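Local coordinates for ferredoxin NADP reductase (Plasmodium falciparum, PDB 3JQQ), which transfers electrons between ferredoxin and NADP(H) through a bound FAD in the apicoplast, possibly supporting the last step of isoprenoid precursor synthesis, at residues B[160-165]-B[189-194]. The protein carries 1 engineered substitution. Numbering follows the deposited sequence.
Sequences FNLPND and LKKLFA
Leu-162 keeps CG opposite its carbonyl carbon (chi1 -67°), and an extended second torsion sends CD1 straight out to Leu-192 and Lys-191. In Lys-191, CG lies opposite the backbone N (chi1 173°), and the extended run from chi1 to chi3 lays its methylenes alongside Leu-162, the two side chains running in opposite directions; the bend at chi4 turns only NZ. A single methyl therefore serves both partners: CD1 of Leu-162 is 4.0 Å from CD2 of Leu-192 and 4.1 Å from CD of Lys-191. Leu-192, a buried residue on helix 183-192, approaches Leu-162 at a slant. The CA atoms of Leu-162 and Leu-192 remain 9.9 Å apart, so side chains alone span the gap. Leu-162 also touches Phe-188 of helix 183-192 and Tyr-282 of strand 280-285, while Leu-192 packs on Ile-211 of strand 211-217. The contact joins the loop between strand 150-157 and helix 166-169 to a helix flanking the parallel sheet of the NADP-binding fold, away from the nucleotide sites. With 105 Å² buried and no hydrogen bond across it, the pairing is apolar, held by van der Waals contact and the burial of hydrocarbon, and lysine contributes through its aliphatic stem rather than its charge.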
loop_
_atom_site.group_PDB
_atom_site.type_symbol
_atom_site.label_atom_id
_atom_site.label_comp_id
_atom_site.label_asym_id
_atom_site.label_seq_id
_atom_site.Cartn_x
_atom_site.Cartn_y
_atom_site.Cartn_z
ATOM N N PHE B 160 16.972 8.097 4.385
ATOM C CA PHE B 160 17.348 6.880 3.680
ATOM C C PHE B 160 18.586 7.170 2.835
ATOM O O PHE B 160 18.543 7.103 1.608
ATOM C CB PHE B 160 16.180 6.431 2.799
ATOM C CG PHE B 160 16.243 4.991 2.375
ATOM C CD1 PHE B 160 16.272 3.974 3.316
ATOM C CD2 PHE B 160 16.237 4.654 1.039
ATOM C CE1 PHE B 160 16.319 2.649 2.923
ATOM C CE2 PHE B 160 16.282 3.333 0.639
ATOM C CZ PHE B 160 16.322 2.329 1.576
ATOM N N ASN B 161 19.687 7.492 3.508
ATOM C CA ASN B 161 20.871 8.030 2.841
ATOM C C ASN B 161 22.117 7.155 2.917
ATOM O O ASN B 161 22.232 6.284 3.780
ATOM C CB ASN B 161 21.196 9.413 3.402
ATOM C CG ASN B 161 20.085 10.411 3.164
ATOM O OD1 ASN B 161 19.663 10.628 2.027
ATOM N ND2 ASN B 161 19.608 11.033 4.236
ATOM N N LEU B 162 23.057 7.410 2.004
ATOM C CA LEU B 162 24.348 6.730 2.010
ATOM C C LEU B 162 25.201 7.183 3.189
ATOM O O LEU B 162 25.039 8.297 3.690
ATOM C CB LEU B 162 25.109 7.010 0.719
ATOM C CG LEU B 162 24.561 6.443 -0.590
ATOM C CD1 LEU B 162 25.478 6.812 -1.744
ATOM C CD2 LEU B 162 24.395 4.934 -0.498
ATOM N N PRO B 163 26.112 6.308 3.640
ATOM C CA PRO B 163 27.162 6.689 4.581
ATOM C C PRO B 163 27.998 7.819 3.986
ATOM O O PRO B 163 28.309 7.789 2.795
ATOM C CB PRO B 163 28.004 5.417 4.697
ATOM C CG PRO B 163 27.060 4.309 4.370
ATOM C CD PRO B 163 26.125 4.866 3.340
ATOM N N ASN B 164 28.363 8.799 4.808
ATOM C CA ASN B 164 28.988 10.030 4.314
ATOM C C ASN B 164 30.387 9.895 3.706
ATOM O O ASN B 164 30.957 10.880 3.239
ATOM C CB ASN B 164 28.984 11.116 5.399
ATOM C CG ASN B 164 29.603 10.648 6.704
ATOM O OD1 ASN B 164 29.387 9.517 7.141
ATOM N ND2 ASN B 164 30.371 11.527 7.341
ATOM N N ASP B 165 30.937 8.685 3.702
ATOM C CA ASP B 165 32.271 8.461 3.147
ATOM C C ASP B 165 32.310 7.215 2.266
ATOM O O ASP B 165 33.368 6.623 2.055
ATOM C CB ASP B 165 33.297 8.333 4.275
ATOM C CG ASP B 165 32.907 7.282 5.295
ATOM O OD1 ASP B 165 31.980 6.493 5.013
ATOM O OD2 ASP B 165 33.527 7.242 6.380
ATOM N N LEU B 189 23.501 4.809 -7.181
ATOM C CA LEU B 189 24.397 4.318 -8.229
ATOM C C LEU B 189 24.933 5.450 -9.092
ATOM O O LEU B 189 26.093 5.433 -9.507
ATOM C CB LEU B 189 23.687 3.277 -9.107
ATOM C CG LEU B 189 23.340 1.927 -8.473
ATOM C CD1 LEU B 189 22.490 1.098 -9.425
ATOM C CD2 LEU B 189 24.602 1.170 -8.081
ATOM N N LYS B 190 24.081 6.432 -9.366
ATOM C CA LYS B 190 24.488 7.579 -10.164
ATOM C C LYS B 190 25.569 8.386 -9.451
ATOM O O LYS B 190 26.471 8.920 -10.092
ATOM C CB LYS B 190 23.283 8.459 -10.511
ATOM C CG LYS B 190 22.381 7.860 -11.582
ATOM C CD LYS B 190 21.099 8.666 -11.750
ATOM C CE LYS B 190 20.246 8.121 -12.885
ATOM N NZ LYS B 190 18.943 8.830 -12.974
ATOM N N LYS B 191 25.485 8.467 -8.125
ATOM C CA LYS B 191 26.526 9.149 -7.360
ATOM C C LYS B 191 27.810 8.326 -7.302
ATOM O O LYS B 191 28.898 8.841 -7.551
ATOM C CB LYS B 191 26.062 9.477 -5.940
ATOM C CG LYS B 191 27.180 10.029 -5.062
ATOM C CD LYS B 191 26.721 10.274 -3.634
ATOM C CE LYS B 191 27.902 10.597 -2.725
ATOM N NZ LYS B 191 28.638 11.820 -3.160
ATOM N N LEU B 192 27.675 7.044 -6.975
ATOM C CA LEU B 192 28.832 6.174 -6.775
ATOM C C LEU B 192 29.628 5.945 -8.060
ATOM O O LEU B 192 30.859 5.998 -8.053
ATOM C CB LEU B 192 28.396 4.830 -6.181
ATOM C CG LEU B 192 27.665 4.855 -4.834
ATOM C CD1 LEU B 192 26.949 3.532 -4.583
ATOM C CD2 LEU B 192 28.620 5.169 -3.693
ATOM N N PHE B 193 28.926 5.690 -9.158
ATOM C CA PHE B 193 29.581 5.370 -10.425
ATOM C C PHE B 193 29.746 6.587 -11.335
ATOM O O PHE B 193 30.101 6.450 -12.505
ATOM C CB PHE B 193 28.826 4.259 -11.159
ATOM C CG PHE B 193 28.860 2.931 -10.453
ATOM C CD1 PHE B 193 30.067 2.329 -10.136
ATOM C CD2 PHE B 193 27.683 2.276 -10.123
ATOM C CE1 PHE B 193 30.099 1.105 -9.491
ATOM C CE2 PHE B 193 27.708 1.053 -9.481
ATOM C CZ PHE B 193 28.917 0.465 -9.165
ATOM N N ALA B 194 29.480 7.771 -10.794
ATOM C CA ALA B 194 29.661 9.028 -11.527
ATOM C C ALA B 194 28.850 9.108 -12.824
ATOM O O ALA B 194 29.299 9.695 -13.810
ATOM C CB ALA B 194 31.139 9.268 -11.810
#